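Local atomic coordinates of Non-structural protein (Porcine reproductive and respiratory syndrome virus, PDB entry 3IFU), a protein that is the nsp1-alpha leader protease of the viral polyprotein, a zinc-binding papain-like cysteine protease that probably also suppresses host interferon-beta production. Residues L119-E123 with R124-W128; N91-F94 with Q95-M98. All coordinates share one frame; numbering follows the deposited sequence.

Interaction 1. Residues L119-E123 with R124-W128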
ATOM      1  N   LEU A 119     -13.857 -13.600   8.289  1.00 51.36           N
ATOM      2  CA  LEU A 119     -13.279 -12.264   8.355  1.00 51.43           C
ATOM      3  C   LEU A 119     -14.133 -11.228   7.628  1.00 52.93           C
ATOM      4  O   LEU A 119     -13.773 -10.051   7.572  1.00 51.76           O
ATOM      5  CB  LEU A 119     -11.865 -12.273   7.767  1.00 51.00           C
ATOM      6  CG  LEU A 119     -10.802 -13.029   8.561  1.00 48.85           C
ATOM      7  CD1 LEU A 119      -9.464 -12.878   7.877  1.00 48.72           C
ATOM      8  CD2 LEU A 119     -10.738 -12.481   9.981  1.00 47.64           C
ATOM      9  N   GLN A 120     -15.257 -11.671   7.067  1.00 53.56           N
ATOM     10  CA  GLN A 120     -16.178 -10.781   6.362  1.00 52.91           C
ATOM     11  C   GLN A 120     -15.464  -9.843   5.415  1.00 51.44           C
ATOM     12  O   GLN A 120     -15.755  -8.645   5.370  1.00 52.28           O
ATOM     13  CB  GLN A 120     -16.972  -9.958   7.366  1.00 55.38           C
ATOM     14  CG  GLN A 120     -17.963 -10.753   8.162  1.00 58.93           C
ATOM     15  CD  GLN A 120     -18.415 -10.008   9.389  1.00 62.77           C
ATOM     16  OE1 GLN A 120     -19.420 -10.360  10.008  1.00 63.46           O
ATOM     17  NE2 GLN A 120     -17.664  -8.973   9.762  1.00 62.37           N
ATOM     18  N   VAL A 121     -14.526 -10.393   4.659  1.00 49.14           N
ATOM     19  CA  VAL A 121     -13.761  -9.613   3.706  1.00 47.46           C
ATOM     20  C   VAL A 121     -14.666  -8.985   2.646  1.00 48.37           C
ATOM     21  O   VAL A 121     -14.519  -7.805   2.306  1.00 45.43           O
ATOM     22  CB  VAL A 121     -12.686 -10.503   3.055  1.00 47.02           C
ATOM     23  CG1 VAL A 121     -12.257  -9.946   1.715  1.00 45.86           C
ATOM     24  CG2 VAL A 121     -11.501 -10.603   3.987  1.00 46.53           C
ATOM     25  N   TYR A 122     -15.615  -9.766   2.143  1.00 48.53           N
ATOM     26  CA  TYR A 122     -16.527  -9.273   1.123  1.00 49.39           C
ATOM     27  C   TYR A 122     -17.528  -8.225   1.645  1.00 51.73           C
ATOM     28  O   TYR A 122     -17.715  -7.170   1.027  1.00 50.13           O
ATOM     29  CB  TYR A 122     -17.292 -10.441   0.492  1.00 48.02           C
ATOM     30  CG  TYR A 122     -18.131 -10.032  -0.696  1.00 47.39           C
ATOM     31  CD1 TYR A 122     -17.630 -10.121  -1.993  1.00 46.56           C
ATOM     32  CD2 TYR A 122     -19.412  -9.502  -0.518  1.00 46.65           C
ATOM     33  CE1 TYR A 122     -18.384  -9.689  -3.088  1.00 48.10           C
ATOM     34  CE2 TYR A 122     -20.171  -9.066  -1.602  1.00 47.86           C
ATOM     35  CZ  TYR A 122     -19.654  -9.159  -2.882  1.00 48.52           C
ATOM     36  OH  TYR A 122     -20.402  -8.705  -3.947  1.00 48.29           O
ATOM     37  N   GLU A 123     -18.173  -8.504   2.778  1.00 53.85           N
ATOM     38  CA  GLU A 123     -19.154  -7.564   3.299  1.00 56.58           C
ATOM     39  C   GLU A 123     -18.494  -6.232   3.645  1.00 56.13           C
ATOM     40  O   GLU A 123     -19.151  -5.191   3.636  1.00 55.68           O
ATOM     41  CB  GLU A 123     -19.869  -8.136   4.534  1.00 58.64           C
ATOM     42  CG  GLU A 123     -19.254  -7.723   5.877  1.00 65.68           C
ATOM     43  CD  GLU A 123     -20.265  -7.071   6.834  1.00 69.03           C
ATOM     44  OE1 GLU A 123     -21.304  -7.708   7.128  1.00 71.56           O
ATOM     45  OE2 GLU A 123     -20.021  -5.929   7.298  1.00 69.04           O
ATOM     46  N   ARG A 124     -17.197  -6.262   3.934  1.00 54.52           N
ATOM     47  CA  ARG A 124     -16.484  -5.043   4.291  1.00 52.96           C
ATOM     48  C   ARG A 124     -15.952  -4.241   3.106  1.00 51.78           C
ATOM     49  O   ARG A 124     -15.310  -3.202   3.295  1.00 51.45           O
ATOM     50  CB  ARG A 124     -15.359  -5.363   5.279  1.00 54.05           C
ATOM     51  CG  ARG A 124     -15.864  -5.599   6.707  1.00 56.06           C
ATOM     52  CD  ARG A 124     -14.859  -6.375   7.531  1.00 58.10           C
ATOM     53  NE  ARG A 124     -15.359  -6.723   8.858  1.00 60.16           N
ATOM     54  CZ  ARG A 124     -15.244  -5.961   9.944  1.00 60.69           C
ATOM     55  NH1 ARG A 124     -14.638  -4.783   9.886  1.00 60.79           N
ATOM     56  NH2 ARG A 124     -15.738  -6.384  11.097  1.00 60.55           N
ATOM     57  N   GLY A 125     -16.214  -4.717   1.890  1.00 48.60           N
ATOM     58  CA  GLY A 125     -15.778  -3.975   0.721  1.00 48.93           C
ATOM     59  C   GLY A 125     -14.730  -4.554  -0.214  1.00 49.46           C
ATOM     60  O   GLY A 125     -14.408  -3.929  -1.226  1.00 50.08           O
ATOM     61  N   CYS A 126     -14.189  -5.725   0.098  1.00 47.78           N
ATOM     62  CA  CYS A 126     -13.181  -6.312  -0.779  1.00 47.64           C
ATOM     63  C   CYS A 126     -13.832  -7.128  -1.891  1.00 47.25           C
ATOM     64  O   CYS A 126     -14.842  -7.795  -1.679  1.00 46.85           O
ATOM     65  CB  CYS A 126     -12.211  -7.199   0.016  1.00 47.32           C
ATOM     66  SG  CYS A 126     -11.189  -6.336   1.234  1.00 45.62           S
ATOM     67  N   ARG A 127     -13.238  -7.068  -3.076  1.00 46.77           N
ATOM     68  CA  ARG A 127     -13.741  -7.790  -4.233  1.00 45.54           C
ATOM     69  C   ARG A 127     -12.549  -8.361  -4.972  1.00 45.32           C
ATOM     70  O   ARG A 127     -11.475  -7.765  -4.951  1.00 47.62           O
ATOM     71  CB  ARG A 127     -14.492  -6.833  -5.161  1.00 46.09           C
ATOM     72  CG  ARG A 127     -15.704  -6.147  -4.528  1.00 47.96           C
ATOM     73  CD  ARG A 127     -16.936  -7.062  -4.493  1.00 47.95           C
ATOM     74  NE  ARG A 127     -18.071  -6.445  -3.801  1.00 46.69           N
ATOM     75  CZ  ARG A 127     -18.171  -6.299  -2.478  1.00 46.77           C
ATOM     76  NH1 ARG A 127     -17.209  -6.728  -1.673  1.00 43.11           N
ATOM     77  NH2 ARG A 127     -19.236  -5.707  -1.956  1.00 49.54           N
ATOM     78  N   TRP A 128     -12.725  -9.521  -5.602  1.00 43.94           N
ATOM     79  CA  TRP A 128     -11.651 -10.130  -6.384  1.00 42.19           C
ATOM     80  C   TRP A 128     -11.772  -9.591  -7.802  1.00 42.96           C
ATOM     81  O   TRP A 128     -12.862  -9.244  -8.247  1.00 42.71           O
ATOM     82  CB  TRP A 128     -11.770 -11.656  -6.421  1.00 40.01           C
ATOM     83  CG  TRP A 128     -11.342 -12.335  -5.161  1.00 39.82           C
ATOM     84  CD1 TRP A 128     -12.154 -12.868  -4.199  1.00 37.94           C
ATOM     85  CD2 TRP A 128      -9.994 -12.536  -4.706  1.00 37.45           C
ATOM     86  NE1 TRP A 128     -11.397 -13.386  -3.172  1.00 39.67           N
ATOM     87  CE2 TRP A 128     -10.067 -13.194  -3.457  1.00 38.02           C
ATOM     88  CE3 TRP A 128      -8.732 -12.220  -5.232  1.00 33.96           C
ATOM     89  CZ2 TRP A 128      -8.924 -13.544  -2.721  1.00 36.33           C
ATOM     90  CZ3 TRP A 128      -7.593 -12.568  -4.500  1.00 34.38           C
ATOM     91  CH2 TRP A 128      -7.700 -13.222  -3.259  1.00 35.78           C
TER
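Tyr122 and Arg127 stack across a type I beta turn, Tyr122 to Gly125, which reverses the chain between helix 113-118 and strand 127-130 of the papain-like protease domain. The guanidinium lies flat on the phenol ring: the planes differ by 10°, and Arg127 CZ stands 3.4 Å from the Tyr122 ring centroid, over the face, which makes this a cation-pi contact. A bend at chi2 (-80°) folds the Arg127 chain back over the ring. Its NH1 is also the donor to two carbonyls, Tyr122 O at 2.8 Å and Cys126 O, and these bonds fix the rotation of the group. Tyr122 O is gripped twice, because Gly125 N closes the turn on it as well. The backbone angles of Gly125, with phi at 115°, suit a residue without a side chain.

The close-packed side is the buried one, formed by Val121 and Cys126. Val121 CG1 presses on Cys126 CB, and Cys126 N bonds to Val121 O at 3.1 Å; both side chains are buried against Leu159 of strand 157-160. Packing is looser where Glu123 is exposed, its OE2 5.0 Å from Arg124 NE, so that any attraction between the charges acts without contact. Gln120, just past the helix end and with positive phi, completes a Schellman motif, and its carbonyl receives Arg124 N. From there Arg124 runs extended from CG to NE, its CG and CD both lying 3.3 Å from Gln120 O.

Interaction 2. Residues N91-F94 with Q95-M98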
ATOM      1  N   ASN A  91      -9.334   4.024  10.259  1.00 61.62           N
ATOM      2  CA  ASN A  91      -8.209   4.623  10.977  1.00 64.44           C
ATOM      3  C   ASN A  91      -8.196   4.261  12.457  1.00 65.37           C
ATOM      4  O   ASN A  91      -7.191   3.765  12.972  1.00 66.54           O
ATOM      5  CB  ASN A  91      -8.221   6.146  10.814  1.00 66.37           C
ATOM      6  CG  ASN A  91      -7.428   6.610   9.600  1.00 69.69           C
ATOM      7  OD1 ASN A  91      -7.605   6.106   8.492  1.00 69.20           O
ATOM      8  ND2 ASN A  91      -6.550   7.584   9.807  1.00 72.72           N
ATOM      9  N   LEU A  92      -9.307   4.512  13.141  1.00 66.22           N
ATOM     10  CA  LEU A  92      -9.411   4.196  14.565  1.00 67.47           C
ATOM     11  C   LEU A  92     -10.127   2.858  14.658  1.00 66.22           C
ATOM     12  O   LEU A  92     -11.291   2.804  15.048  1.00 67.69           O
ATOM     13  CB  LEU A  92     -10.226   5.274  15.299  1.00 70.21           C
ATOM     14  CG  LEU A  92      -9.859   6.763  15.164  1.00 71.62           C
ATOM     15  CD1 LEU A  92      -8.353   6.954  15.367  1.00 72.00           C
ATOM     16  CD2 LEU A  92     -10.283   7.283  13.794  1.00 72.13           C
ATOM     17  N   ASN A  93      -9.427   1.783  14.303  1.00 63.66           N
ATOM     18  CA  ASN A  93     -10.019   0.448  14.295  1.00 59.71           C
ATOM     19  C   ASN A  93      -8.992  -0.593  13.835  1.00 57.12           C
ATOM     20  O   ASN A  93      -9.130  -1.786  14.118  1.00 55.61           O
ATOM     21  CB  ASN A  93     -11.217   0.459  13.329  1.00 61.06           C
ATOM     22  CG  ASN A  93     -12.020  -0.829  13.355  1.00 62.69           C
ATOM     23  OD1 ASN A  93     -12.272  -1.398  14.420  1.00 61.49           O
ATOM     24  ND2 ASN A  93     -12.452  -1.284  12.176  1.00 61.27           N
ATOM     25  N   PHE A  94      -7.955  -0.126  13.141  1.00 54.18           N
ATOM     26  CA  PHE A  94      -6.910  -0.995  12.598  1.00 51.52           C
ATOM     27  C   PHE A  94      -6.209  -2.002  13.516  1.00 50.38           C
ATOM     28  O   PHE A  94      -6.094  -3.171  13.157  1.00 48.56           O
ATOM     29  CB  PHE A  94      -5.826  -0.165  11.906  1.00 48.88           C
ATOM     30  CG  PHE A  94      -4.751  -1.002  11.276  1.00 45.43           C
ATOM     31  CD1 PHE A  94      -4.968  -1.621  10.051  1.00 43.15           C
ATOM     32  CD2 PHE A  94      -3.547  -1.227  11.940  1.00 44.65           C
ATOM     33  CE1 PHE A  94      -4.015  -2.447   9.497  1.00 41.63           C
ATOM     34  CE2 PHE A  94      -2.578  -2.060  11.389  1.00 45.49           C
ATOM     35  CZ  PHE A  94      -2.815  -2.672  10.164  1.00 43.44           C
ATOM     36  N   GLN A  95      -5.712  -1.563  14.670  1.00 50.24           N
ATOM     37  CA  GLN A  95      -5.014  -2.484  15.569  1.00 53.10           C
ATOM     38  C   GLN A  95      -5.868  -3.689  15.924  1.00 52.56           C
ATOM     39  O   GLN A  95      -5.439  -4.832  15.796  1.00 51.10           O
ATOM     40  CB  GLN A  95      -4.583  -1.777  16.854  1.00 54.42           C
ATOM     41  CG  GLN A  95      -3.516  -0.721  16.641  1.00 60.47           C
ATOM     42  CD  GLN A  95      -3.058  -0.087  17.941  1.00 62.86           C
ATOM     43  OE1 GLN A  95      -3.853   0.524  18.660  1.00 62.58           O
ATOM     44  NE2 GLN A  95      -1.769  -0.229  18.252  1.00 62.56           N
ATOM     45  N   GLN A  96      -7.084  -3.422  16.376  1.00 53.34           N
ATOM     46  CA  GLN A  96      -7.993  -4.487  16.752  1.00 54.41           C
ATOM     47  C   GLN A  96      -8.141  -5.444  15.577  1.00 52.25           C
ATOM     48  O   GLN A  96      -8.028  -6.654  15.728  1.00 53.12           O
ATOM     49  CB  GLN A  96      -9.345  -3.894  17.121  1.00 56.24           C
ATOM     50  CG  GLN A  96     -10.308  -4.880  17.710  1.00 61.24           C
ATOM     51  CD  GLN A  96     -11.693  -4.685  17.156  1.00 65.91           C
ATOM     52  OE1 GLN A  96     -11.967  -5.035  16.002  1.00 69.06           O
ATOM     53  NE2 GLN A  96     -12.578  -4.107  17.965  1.00 67.33           N
ATOM     54  N   ARG A  97      -8.385  -4.879  14.403  1.00 50.83           N
ATOM     55  CA  ARG A  97      -8.549  -5.655  13.179  1.00 47.62           C
ATOM     56  C   ARG A  97      -7.326  -6.517  12.851  1.00 45.69           C
ATOM     57  O   ARG A  97      -7.467  -7.694  12.535  1.00 44.22           O
ATOM     58  CB  ARG A  97      -8.826  -4.706  12.017  1.00 48.26           C
ATOM     59  CG  ARG A  97      -9.347  -5.396  10.797  1.00 49.70           C
ATOM     60  CD  ARG A  97     -10.653  -6.083  11.117  1.00 50.05           C
ATOM     61  NE  ARG A  97     -11.028  -7.022  10.071  1.00 49.64           N
ATOM     62  CZ  ARG A  97     -12.046  -7.861  10.166  1.00 49.24           C
ATOM     63  NH1 ARG A  97     -12.782  -7.871  11.265  1.00 51.89           N
ATOM     64  NH2 ARG A  97     -12.332  -8.676   9.165  1.00 49.64           N
ATOM     65  N   MET A  98      -6.133  -5.924  12.915  1.00 44.08           N
ATOM     66  CA  MET A  98      -4.890  -6.638  12.630  1.00 42.43           C
ATOM     67  C   MET A  98      -4.760  -7.857  13.527  1.00 43.26           C
ATOM     68  O   MET A  98      -4.438  -8.956  13.067  1.00 43.33           O
ATOM     69  CB  MET A  98      -3.690  -5.709  12.835  1.00 40.27           C
ATOM     70  CG  MET A  98      -2.317  -6.404  12.897  1.00 42.15           C
ATOM     71  SD  MET A  98      -1.865  -7.495  11.499  1.00 44.39           S
ATOM     72  CE  MET A  98      -1.649  -6.348  10.173  1.00 38.24           C
TER
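The first turn of helix 94-108, in the papain-like protease domain, contains this contact, with Asn93 at the N-cap position. Two backbone hydrogen bonds from residue i+4 to residue i define the turn. Arg97 N reaches Asn93 O at 3.2 Å, and one residue further on Met98 N reaches Phe94 O at 2.8 Å. The Asn93 side chain supplies no capping bond: CG is anti to the backbone N (chi1 -173°), and the amide swings back toward Gln96. There it crosses the Gln96 amide with the two planes 77° apart, and Asn93 OD1 comes no nearer to Gln96 OE1 than 4.0 Å, so the two amides are neighbours along the turn without being bonded to each other.

Phe94 and Met98, one turn apart, form the buried apolar side. They lie side by side and point the same way. Met98 CB sits over one face of the phenyl ring, 4.1 Å from Phe94 CE2. Bends at chi2 and chi3 turn the thioether back toward the ring, bringing Met98 CE to 3.9 Å from Phe94 CZ, so that both ends of the methionine side chain meet the same aromatic group. Arg97 CB lies 3.3 Å from Phe94 O, after which the chain leaves the turn.

The Gln95 side chain lies about 7 Å from that of Cys28, a ligand of the first zinc ion, without touching it. Phe94 also packs on Leu29 and, together with Gln95, on Pro163 of the second subunit. On the neighbouring helix 81-87, Arg86 touches Phe94, while Ile81, Phe82 and Ala85 receive Met98.

In the fold
Interaction 2 opens helix 94-108, whereas interaction 1 carries the chain from helix 113-118 into strand 127-130. Both are partly buried, and their centres are 16 Å apart. Their inner sides share helix 81-87: Val121 and Cys126 of interaction 1 meet Ile84 and Met87, while Phe94 and Met98 of interaction 2 use other residues of that helix. The outer chemistry differs, a cation-pi stack and a carbonyl that accepts two hydrogen bonds at the turn against exposed glutamines on the helix. Arg97 joins the two directly: its NH2 approaches Leu119 O to 2.6 Å, and its NH1 lies 3.3 Å from Arg124 NH2, a close pair of like charges.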